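Local coordinates for isomerase/lactonizing enzyme (Agrobacterium tumefaciens, PDB 1RVK), which is of unknown function but belongs to the magnesium-dependent enolase superfamily, where its kinship to mandelate racemase and muconate lactonizing enzyme suggests an isomerase or lactonizing activity, at residues Leu132-Ile137 against Cys325-Arg330; Val161-Lys166 against Asp351-Asp356; Ile278-Val283 against Glu307-Thr312. All coordinates share one frame; numbering follows the deposited sequence.

How the contacts relate
After the N-terminal domain, the chain enters the barrel with strand 130-137, then runs through helix 150-163, whose last turn and the residues after it form segment 161-166. Strands 278-281 and 306-308 meet next in contact 3, closing a short, mostly helical excursion. Strand 328-333 then returns to 130-137 in contact 1, and the loop 351-356 reaches back to 161-166 in contact 2. Contacts 1 and 2 therefore cross, and both span contact 3. Contact 1 joins the first and last barrel strands, contact 3 a neighbouring strand pair, and contact 2 the C-terminal end of helix 150-163 to the loop before strand 358-360. The salt bridge Glu-329 OE2 to Arg-280 NH1 links contacts 1 and 3.

Contact 1 (Leu132-Ile137 against Cys325-Arg330); sequences LAYGSI and CRWYER
Leu-132 O receives Tyr-328 N, and Leu-132 CB packs against the six-membered half of the Trp-327 indole at CE3 (3.8 Å). Ala-133 CB meets the edge of the Tyr-328 ring at CD1 (3.9 Å). Tyr-134 N donates to Tyr-328 O and Tyr-134 O accepts from Arg-330 N. This parallel pairing joins the first and last strands of the modified TIM barrel, (β/α)7β, of the enolase superfamily. Tyr-134 CG lies between its backbone N and carbonyl carbon (chi1 63°). The ring presents its CD2 edge to the indole face, 3.4 Å from Trp-327 CG, in a T-shaped stack with planes at 88°. Glu-329 CA covers one face of the phenol ring, 4.2 Å from the ring centroid, and Tyr-134 OH hydrogen-bonds Lys-169. Gly-135 pairs with Arg-330, whose O takes an almost straight bond from Ser-136 N (3.0 Å, 177°). Ser-136 OG, anti to the backbone N, donates to Glu-329 OE1 (2.8 Å) on the lone pair turned away from OE2. The same carboxylate forms salt bridges with Lys-169 through OE1 and Arg-280 through OE2; the Glu-329 side chain comes within about 5 Å of the bound magnesium ion.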
loop_
_atom_site.group_PDB
_atom_site.type_symbol
_atom_site.label_atom_id
_atom_site.label_comp_id
_atom_site.label_asym_id
_atom_site.label_seq_id
_atom_site.Cartn_x
_atom_site.Cartn_y
_atom_site.Cartn_z
ATOM N N LEU A 132 -12.108 0.818 -9.808
ATOM C CA LEU A 132 -11.310 1.856 -10.433
ATOM C C LEU A 132 -9.986 1.970 -9.692
ATOM O O LEU A 132 -9.931 1.824 -8.471
ATOM C CB LEU A 132 -12.025 3.208 -10.366
ATOM C CG LEU A 132 -13.275 3.413 -11.220
ATOM C CD1 LEU A 132 -13.897 4.757 -10.875
ATOM C CD2 LEU A 132 -12.914 3.358 -12.699
ATOM N N ALA A 133 -8.922 2.233 -10.439
ATOM C CA ALA A 133 -7.606 2.395 -9.845
ATOM C C ALA A 133 -7.042 3.740 -10.267
ATOM O O ALA A 133 -7.353 4.232 -11.354
ATOM C CB ALA A 133 -6.679 1.275 -10.315
ATOM N N TYR A 134 -6.246 4.359 -9.401
ATOM C CA TYR A 134 -5.617 5.614 -9.779
ATOM C C TYR A 134 -4.150 5.298 -10.012
ATOM O O TYR A 134 -3.604 4.382 -9.398
ATOM C CB TYR A 134 -5.798 6.712 -8.707
ATOM C CG TYR A 134 -5.191 6.484 -7.327
ATOM C CD1 TYR A 134 -3.826 6.668 -7.089
ATOM C CD2 TYR A 134 -6.004 6.166 -6.242
ATOM C CE1 TYR A 134 -3.291 6.547 -5.795
ATOM C CE2 TYR A 134 -5.488 6.045 -4.959
ATOM C CZ TYR A 134 -4.139 6.237 -4.736
ATOM O OH TYR A 134 -3.654 6.135 -3.451
ATOM N N GLY A 135 -3.532 6.019 -10.939
ATOM C CA GLY A 135 -2.127 5.796 -11.221
ATOM C C GLY A 135 -1.338 6.571 -10.189
ATOM O O GLY A 135 -1.370 7.798 -10.183
ATOM N N SER A 136 -0.638 5.851 -9.316
ATOM C CA SER A 136 0.148 6.465 -8.250
ATOM C C SER A 136 1.584 6.662 -8.731
ATOM O O SER A 136 2.344 5.702 -8.856
ATOM C CB SER A 136 0.110 5.559 -7.014
ATOM O OG SER A 136 0.326 6.291 -5.822
ATOM N N ILE A 137 1.945 7.915 -8.994
ATOM C CA ILE A 137 3.271 8.262 -9.502
ATOM C C ILE A 137 4.372 8.300 -8.445
ATOM O O ILE A 137 4.188 8.856 -7.360
ATOM C CB ILE A 137 3.232 9.630 -10.212
ATOM C CG1 ILE A 137 2.152 9.619 -11.296
ATOM C CG2 ILE A 137 4.589 9.934 -10.837
ATOM C CD1 ILE A 137 1.929 10.967 -11.957
ATOM N N CYS A 325 -14.526 2.797 -0.279
ATOM C CA CYS A 325 -13.166 3.058 -0.734
ATOM C C CYS A 325 -13.312 3.363 -2.218
ATOM O O CYS A 325 -13.790 2.527 -2.979
ATOM C CB CYS A 325 -12.284 1.822 -0.529
ATOM S SG CYS A 325 -10.597 2.017 -1.124
ATOM N N ARG A 326 -12.914 4.560 -2.629
ATOM C CA ARG A 326 -13.054 4.947 -4.023
ATOM C C ARG A 326 -12.098 4.244 -4.983
ATOM O O ARG A 326 -12.474 3.937 -6.118
ATOM C CB ARG A 326 -12.894 6.469 -4.158
ATOM C CG ARG A 326 -13.215 7.018 -5.538
ATOM C CD ARG A 326 -12.906 8.515 -5.628
ATOM N NE ARG A 326 -13.856 9.346 -4.889
ATOM C CZ ARG A 326 -15.048 9.709 -5.351
ATOM N NH1 ARG A 326 -15.848 10.466 -4.613
ATOM N NH2 ARG A 326 -15.438 9.322 -6.558
ATOM N N TRP A 327 -10.880 3.957 -4.532
ATOM C CA TRP A 327 -9.895 3.345 -5.421
ATOM C C TRP A 327 -9.012 2.235 -4.892
ATOM O O TRP A 327 -8.955 1.946 -3.700
ATOM C CB TRP A 327 -8.887 4.384 -5.917
ATOM C CG TRP A 327 -9.365 5.759 -6.197
ATOM C CD1 TRP A 327 -9.491 6.788 -5.304
ATOM C CD2 TRP A 327 -9.633 6.307 -7.485
ATOM N NE1 TRP A 327 -9.807 7.952 -5.966
ATOM C CE2 TRP A 327 -9.902 7.683 -7.308
ATOM C CE3 TRP A 327 -9.665 5.770 -8.779
ATOM C CZ2 TRP A 327 -10.200 8.530 -8.381
ATOM C CZ3 TRP A 327 -9.960 6.611 -9.843
ATOM C CH2 TRP A 327 -10.224 7.977 -9.637
ATOM N N TYR A 328 -8.285 1.655 -5.843
ATOM C CA TYR A 328 -7.252 0.668 -5.579
ATOM C C TYR A 328 -6.056 1.497 -6.042
ATOM O O TYR A 328 -6.126 2.159 -7.083
ATOM C CB TYR A 328 -7.386 -0.570 -6.465
ATOM C CG TYR A 328 -6.098 -1.365 -6.579
ATOM C CD1 TYR A 328 -5.360 -1.367 -7.764
ATOM C CD2 TYR A 328 -5.622 -2.124 -5.507
ATOM C CE1 TYR A 328 -4.188 -2.110 -7.884
ATOM C CE2 TYR A 328 -4.444 -2.873 -5.614
ATOM C CZ TYR A 328 -3.736 -2.862 -6.810
ATOM O OH TYR A 328 -2.596 -3.621 -6.948
ATOM N N GLU A 329 -4.984 1.496 -5.261
ATOM C CA GLU A 329 -3.794 2.269 -5.606
ATOM C C GLU A 329 -2.865 1.430 -6.470
ATOM O O GLU A 329 -2.269 0.468 -5.991
ATOM C CB GLU A 329 -3.071 2.713 -4.330
ATOM C CG GLU A 329 -1.873 3.600 -4.590
ATOM C CD GLU A 329 -1.316 4.229 -3.331
ATOM O OE1 GLU A 329 -0.383 5.047 -3.459
ATOM O OE2 GLU A 329 -1.809 3.913 -2.220
ATOM N N ARG A 330 -2.743 1.799 -7.745
ATOM C CA ARG A 330 -1.899 1.056 -8.676
ATOM C C ARG A 330 -0.591 1.800 -8.929
ATOM O O ARG A 330 -0.579 2.876 -9.527
ATOM C CB ARG A 330 -2.653 0.837 -9.994
ATOM C CG ARG A 330 -2.178 -0.362 -10.818
ATOM C CD ARG A 330 -3.234 -0.745 -11.861
ATOM N NE ARG A 330 -2.940 -2.017 -12.520
ATOM C CZ ARG A 330 -2.281 -2.142 -13.669
ATOM N NH1 ARG A 330 -1.841 -1.068 -14.312
ATOM N NH2 ARG A 330 -2.054 -3.350 -14.171
#

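Contact 2 (Val161-Lys166 against Asp351-Asp356); sequences VKRGYK and DPMDRD
Met-353, present as selenomethionine, reaches between Arg-163 and Tyr-165. Its CB lies 3.9 Å from Arg-163 NH2. SE touches the tyrosine ring at Tyr-165 CE1 (3.4 Å), a Met-aromatic contact made obliquely. The bend at chi3 (81°) brings CE over the centre of that ring, 3.5 Å from the Tyr-165 centroid, as a CH-pi contact. CE also lies over the guanidinium face of Arg-163, 3.5 Å from NH1, so the methyl sits between a ring and a cation. The guanidinium in turn holds the backbone: Arg-163 NH2 donates to Met-353 O (2.8 Å, 172°), while NH1 meets Asp-354 O from above the carbonyl plane (3.2 Å). The Arg-355 guanidinium lies nearly parallel to that of Arg-163, and a water joins Lys-162 O to Arg-355 O. Gly-164, with positive phi, ends the helix in a Schellman motif, its CA 3.5 Å from Arg-355 O. Outside the two segments, Arg-163 NE forms a salt bridge with Asp-340 and Tyr-165 OH bonds Arg-330 of strand 328-333. The contact thus ties the C-terminal end of helix 150-163 to the loop before strand 358-360, with Met-353 also resting on Val-359 of that strand.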
loop_
_atom_site.group_PDB
_atom_site.type_symbol
_atom_site.label_atom_id
_atom_site.label_comp_id
_atom_site.label_asym_id
_atom_site.label_seq_id
_atom_site.Cartn_x
_atom_site.Cartn_y
_atom_site.Cartn_z
ATOM N N VAL A 161 -3.464 8.887 -18.615
ATOM C CA VAL A 161 -4.857 9.073 -19.006
ATOM C C VAL A 161 -5.115 8.222 -20.245
ATOM O O VAL A 161 -6.159 7.584 -20.368
ATOM C CB VAL A 161 -5.164 10.560 -19.310
ATOM C CG1 VAL A 161 -6.539 10.697 -19.948
ATOM C CG2 VAL A 161 -5.115 11.369 -18.015
ATOM N N LYS A 162 -4.149 8.206 -21.157
ATOM C CA LYS A 162 -4.270 7.412 -22.374
ATOM C C LYS A 162 -4.416 5.930 -22.016
ATOM O O LYS A 162 -5.173 5.199 -22.660
ATOM C CB LYS A 162 -3.038 7.620 -23.260
ATOM C CG LYS A 162 -3.084 6.881 -24.589
ATOM C CD LYS A 162 -1.834 7.165 -25.415
ATOM C CE LYS A 162 -1.868 6.440 -26.753
ATOM N NZ LYS A 162 -1.947 4.961 -26.586
ATOM N N ARG A 163 -3.692 5.496 -20.986
ATOM C CA ARG A 163 -3.737 4.106 -20.529
ATOM C C ARG A 163 -5.113 3.731 -19.983
ATOM O O ARG A 163 -5.496 2.562 -20.000
ATOM C CB ARG A 163 -2.680 3.869 -19.444
ATOM C CG ARG A 163 -2.729 2.488 -18.800
ATOM C CD ARG A 163 -2.410 1.371 -19.784
ATOM N NE ARG A 163 -2.457 0.056 -19.142
ATOM C CZ ARG A 163 -3.576 -0.615 -18.875
ATOM N NH1 ARG A 163 -4.758 -0.109 -19.198
ATOM N NH2 ARG A 163 -3.510 -1.797 -18.276
ATOM N N GLY A 164 -5.847 4.720 -19.484
ATOM C CA GLY A 164 -7.175 4.444 -18.968
ATOM C C GLY A 164 -7.440 4.881 -17.540
ATOM O O GLY A 164 -8.578 4.828 -17.086
ATOM N N TYR A 165 -6.400 5.306 -16.829
ATOM C CA TYR A 165 -6.563 5.750 -15.446
ATOM C C TYR A 165 -7.529 6.929 -15.367
ATOM O O TYR A 165 -7.387 7.898 -16.110
ATOM C CB TYR A 165 -5.208 6.166 -14.863
ATOM C CG TYR A 165 -4.271 5.013 -14.579
ATOM C CD1 TYR A 165 -4.466 4.191 -13.470
ATOM C CD2 TYR A 165 -3.183 4.747 -15.413
ATOM C CE1 TYR A 165 -3.599 3.136 -13.191
ATOM C CE2 TYR A 165 -2.308 3.685 -15.144
ATOM C CZ TYR A 165 -2.525 2.888 -14.030
ATOM O OH TYR A 165 -1.673 1.846 -13.747
ATOM N N LYS A 166 -8.505 6.841 -14.465
ATOM C CA LYS A 166 -9.482 7.912 -14.279
ATOM C C LYS A 166 -9.056 8.840 -13.140
ATOM O O LYS A 166 -9.660 9.891 -12.913
ATOM C CB LYS A 166 -10.864 7.328 -13.982
ATOM C CG LYS A 166 -11.557 6.698 -15.190
ATOM C CD LYS A 166 -12.922 6.143 -14.796
ATOM C CE LYS A 166 -13.817 5.895 -16.004
ATOM N NZ LYS A 166 -13.241 4.946 -16.988
ATOM N N ASP A 351 -3.103 -7.642 -10.438
ATOM C CA ASP A 351 -4.004 -6.513 -10.656
ATOM C C ASP A 351 -4.107 -6.002 -12.092
ATOM O O ASP A 351 -3.789 -4.845 -12.374
ATOM C CB ASP A 351 -3.587 -5.359 -9.739
ATOM C CG ASP A 351 -2.146 -4.927 -9.958
ATOM O OD1 ASP A 351 -1.422 -5.601 -10.724
ATOM O OD2 ASP A 351 -1.730 -3.912 -9.359
ATOM N N PRO A 352 -4.583 -6.851 -13.014
ATOM C CA PRO A 352 -4.728 -6.468 -14.423
ATOM C C PRO A 352 -5.742 -5.333 -14.534
ATOM O O PRO A 352 -6.773 -5.356 -13.860
ATOM C CB PRO A 352 -5.260 -7.739 -15.089
ATOM C CG PRO A 352 -4.989 -8.831 -14.107
ATOM C CD PRO A 352 -5.158 -8.183 -12.771
HETATM N N MSE A 353 -5.467 -4.350 -15.385
HETATM C CA MSE A 353 -6.394 -3.235 -15.543
HETATM C C MSE A 353 -6.840 -3.086 -16.997
HETATM O O MSE A 353 -6.007 -3.103 -17.911
HETATM C CB MSE A 353 -5.738 -1.935 -15.065
HETATM C CG MSE A 353 -6.697 -0.750 -15.024
HETATM SE SE MSE A 353 -5.881 0.886 -14.408
HETATM C CE MSE A 353 -5.023 1.418 -16.069
ATOM N N ASP A 354 -8.147 -2.944 -17.222
ATOM C CA ASP A 354 -8.627 -2.784 -18.590
ATOM C C ASP A 354 -8.385 -1.372 -19.109
ATOM O O ASP A 354 -7.832 -0.521 -18.405
ATOM C CB ASP A 354 -10.114 -3.168 -18.731
ATOM C CG ASP A 354 -11.049 -2.304 -17.897
ATOM O OD1 ASP A 354 -10.784 -1.098 -17.724
ATOM O OD2 ASP A 354 -12.079 -2.842 -17.435
ATOM N N ARG A 355 -8.790 -1.128 -20.352
ATOM C CA ARG A 355 -8.590 0.168 -20.984
ATOM C C ARG A 355 -9.490 1.266 -20.437
ATOM O O ARG A 355 -9.348 2.429 -20.816
ATOM C CB ARG A 355 -8.798 0.044 -22.496
ATOM C CG ARG A 355 -7.911 -0.997 -23.159
ATOM C CD ARG A 355 -6.446 -0.625 -23.040
ATOM N NE ARG A 355 -6.157 0.645 -23.700
ATOM C CZ ARG A 355 -4.953 1.204 -23.750
ATOM N NH1 ARG A 355 -3.917 0.604 -23.177
ATOM N NH2 ARG A 355 -4.784 2.365 -24.370
ATOM N N ASP A 356 -10.415 0.901 -19.551
ATOM C CA ASP A 356 -11.332 1.871 -18.962
ATOM C C ASP A 356 -10.916 2.281 -17.549
ATOM O O ASP A 356 -11.598 3.074 -16.900
ATOM C CB ASP A 356 -12.754 1.303 -18.945
ATOM C CG ASP A 356 -13.374 1.241 -20.331
ATOM O OD1 ASP A 356 -14.330 0.460 -20.527
ATOM O OD2 ASP A 356 -12.913 1.984 -21.225
HETATM O O HOH W 1 -1.942 3.127 -23.633
HETATM O O HOH W 2 -7.719 3.790 -22.565
#

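Contact 3 (Ile278-Val283 against Glu307-Thr312); sequences ILRTGV and EVHGNT
Arg-280 and Thr-281 pair in parallel with Glu-307 and Val-308: Leu-279 O accepts from Glu-307 N (3.0 Å), Glu-307 O from Thr-281 N, and Thr-281 O from His-309 N in a short, nearly straight bond (2.7 Å, 171°). The Arg-280 chain is extended as far as NE; its guanidinium lies across the start of the His-309 side chain. His-309 CB lies over one guanidinium face, offset toward the rim and 3.3 Å from Arg-280 NH1, while NH1 itself lies at the edge of the imidazole ring; the two planes are 59° apart. Each guanidinium nitrogen of Arg-280 has a partner. NE hydrogen-bonds Glu-258, NH1 forms a salt bridge with Glu-329, and NH2 makes a weak bond to Glu-307 O (3.3 Å). NH2 also donates to a water (2.8 Å) that lies in the guanidinium plane and bonds Val-308 O. His-309 ND1 is held by Asp-285.

Beside the arginine, Glu-307 CG, anti to the carbonyl carbon (chi1 -59°), meets Ile-278 CG2 (3.8 Å), while OE2 accepts from Arg-326 N. On the other face of the sheet, Thr-281 CG2 and Val-308 CG2 lie side by side, 4.1 Å apart, and both side chains pack on Met-296 of helix 289-301, which makes the right-handed crossover between the strands.

The Arg-280 side chain lies about 4 Å from the magnesium ion bound by Asp-206, Glu-232 and Glu-258; through its NE bond to the ligand Glu-258, it probably helps to position that ligand from the second shell. A histidine after the seventh barrel strand, paired with an aspartate after the sixth, is the arrangement of the mandelate racemase active site, consistent with a similar site here.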
loop_
_atom_site.group_PDB
_atom_site.type_symbol
_atom_site.label_atom_id
_atom_site.label_comp_id
_atom_site.label_asym_id
_atom_site.label_seq_id
_atom_site.Cartn_x
_atom_site.Cartn_y
_atom_site.Cartn_z
ATOM N N ILE A 278 -11.048 12.037 5.213
ATOM C CA ILE A 278 -11.089 10.707 4.605
ATOM C C ILE A 278 -10.060 9.898 5.386
ATOM O O ILE A 278 -8.944 10.367 5.609
ATOM C CB ILE A 278 -10.651 10.747 3.122
ATOM C CG1 ILE A 278 -11.546 11.700 2.325
ATOM C CG2 ILE A 278 -10.704 9.348 2.526
ATOM C CD1 ILE A 278 -11.028 11.987 0.922
ATOM N N LEU A 279 -10.427 8.693 5.808
ATOM C CA LEU A 279 -9.504 7.861 6.570
ATOM C C LEU A 279 -8.573 7.108 5.625
ATOM O O LEU A 279 -8.832 7.010 4.423
ATOM C CB LEU A 279 -10.287 6.860 7.425
ATOM C CG LEU A 279 -9.546 6.189 8.587
ATOM C CD1 LEU A 279 -9.142 7.249 9.611
ATOM C CD2 LEU A 279 -10.447 5.129 9.233
ATOM N N ARG A 280 -7.476 6.592 6.163
ATOM C CA ARG A 280 -6.545 5.824 5.346
ATOM C C ARG A 280 -6.089 4.611 6.138
ATOM O O ARG A 280 -5.990 4.651 7.365
ATOM C CB ARG A 280 -5.335 6.670 4.941
ATOM C CG ARG A 280 -4.434 6.018 3.876
ATOM C CD ARG A 280 -3.725 7.110 3.078
ATOM N NE ARG A 280 -2.814 6.655 2.027
ATOM C CZ ARG A 280 -3.172 6.029 0.907
ATOM N NH1 ARG A 280 -2.245 5.689 0.017
ATOM N NH2 ARG A 280 -4.441 5.719 0.677
ATOM N N THR A 281 -5.850 3.519 5.427
ATOM C CA THR A 281 -5.383 2.292 6.043
ATOM C C THR A 281 -4.546 1.600 4.985
ATOM O O THR A 281 -4.358 2.129 3.889
ATOM C CB THR A 281 -6.554 1.368 6.455
ATOM O OG1 THR A 281 -6.053 0.293 7.259
ATOM C CG2 THR A 281 -7.248 0.787 5.221
ATOM N N GLY A 282 -4.038 0.423 5.318
ATOM C CA GLY A 282 -3.233 -0.329 4.379
ATOM C C GLY A 282 -2.842 -1.609 5.078
ATOM O O GLY A 282 -2.575 -1.590 6.278
ATOM N N VAL A 283 -2.814 -2.716 4.348
ATOM C CA VAL A 283 -2.457 -3.990 4.962
ATOM C C VAL A 283 -1.112 -3.923 5.678
ATOM O O VAL A 283 -0.984 -4.387 6.814
ATOM C CB VAL A 283 -2.438 -5.120 3.915
ATOM C CG1 VAL A 283 -1.895 -6.398 4.531
ATOM C CG2 VAL A 283 -3.852 -5.349 3.395
ATOM N N GLU A 307 -9.448 5.045 2.259
ATOM C CA GLU A 307 -8.640 4.701 1.097
ATOM C C GLU A 307 -7.477 3.792 1.484
ATOM O O GLU A 307 -6.729 4.075 2.418
ATOM C CB GLU A 307 -8.150 5.982 0.426
ATOM C CG GLU A 307 -9.297 6.901 -0.040
ATOM C CD GLU A 307 -10.199 6.253 -1.086
ATOM O OE1 GLU A 307 -9.668 5.570 -1.983
ATOM O OE2 GLU A 307 -11.436 6.440 -1.026
ATOM N N VAL A 308 -7.340 2.692 0.750
ATOM C CA VAL A 308 -6.317 1.692 1.034
ATOM C C VAL A 308 -4.979 1.965 0.373
ATOM O O VAL A 308 -4.884 2.057 -0.850
ATOM C CB VAL A 308 -6.809 0.286 0.628
ATOM C CG1 VAL A 308 -5.779 -0.763 1.027
ATOM C CG2 VAL A 308 -8.155 -0.004 1.297
ATOM N N HIS A 309 -3.950 2.096 1.204
ATOM C CA HIS A 309 -2.597 2.366 0.738
ATOM C C HIS A 309 -1.870 1.124 0.256
ATOM O O HIS A 309 -1.812 0.118 0.965
ATOM C CB HIS A 309 -1.759 2.993 1.854
ATOM C CG HIS A 309 -0.285 2.988 1.574
ATOM N ND1 HIS A 309 0.629 2.377 2.405
ATOM C CD2 HIS A 309 0.428 3.498 0.540
ATOM C CE1 HIS A 309 1.841 2.509 1.895
ATOM N NE2 HIS A 309 1.747 3.185 0.763
ATOM N N GLY A 310 -1.308 1.207 -0.946
ATOM C CA GLY A 310 -0.533 0.100 -1.471
ATOM C C GLY A 310 -1.179 -0.789 -2.506
ATOM O O GLY A 310 -2.391 -1.004 -2.504
ATOM N N ASN A 311 -0.344 -1.305 -3.400
ATOM C CA ASN A 311 -0.794 -2.202 -4.450
ATOM C C ASN A 311 -0.619 -3.646 -3.972
ATOM O O ASN A 311 -0.403 -3.894 -2.784
ATOM C CB ASN A 311 0.022 -1.963 -5.725
ATOM C CG ASN A 311 1.463 -2.415 -5.588
ATOM O OD1 ASN A 311 2.039 -2.352 -4.506
ATOM N ND2 ASN A 311 2.057 -2.859 -6.694
ATOM N N THR A 312 -0.703 -4.577 -4.921
ATOM C CA THR A 312 -0.591 -6.027 -4.711
ATOM C C THR A 312 -1.899 -6.639 -4.209
ATOM O O THR A 312 -2.779 -5.945 -3.690
ATOM C CB THR A 312 0.571 -6.444 -3.750
ATOM O OG1 THR A 312 0.177 -6.262 -2.385
ATOM C CG2 THR A 312 1.835 -5.632 -4.042
HETATM O O HOH W 3 -5.139 4.592 -1.780
#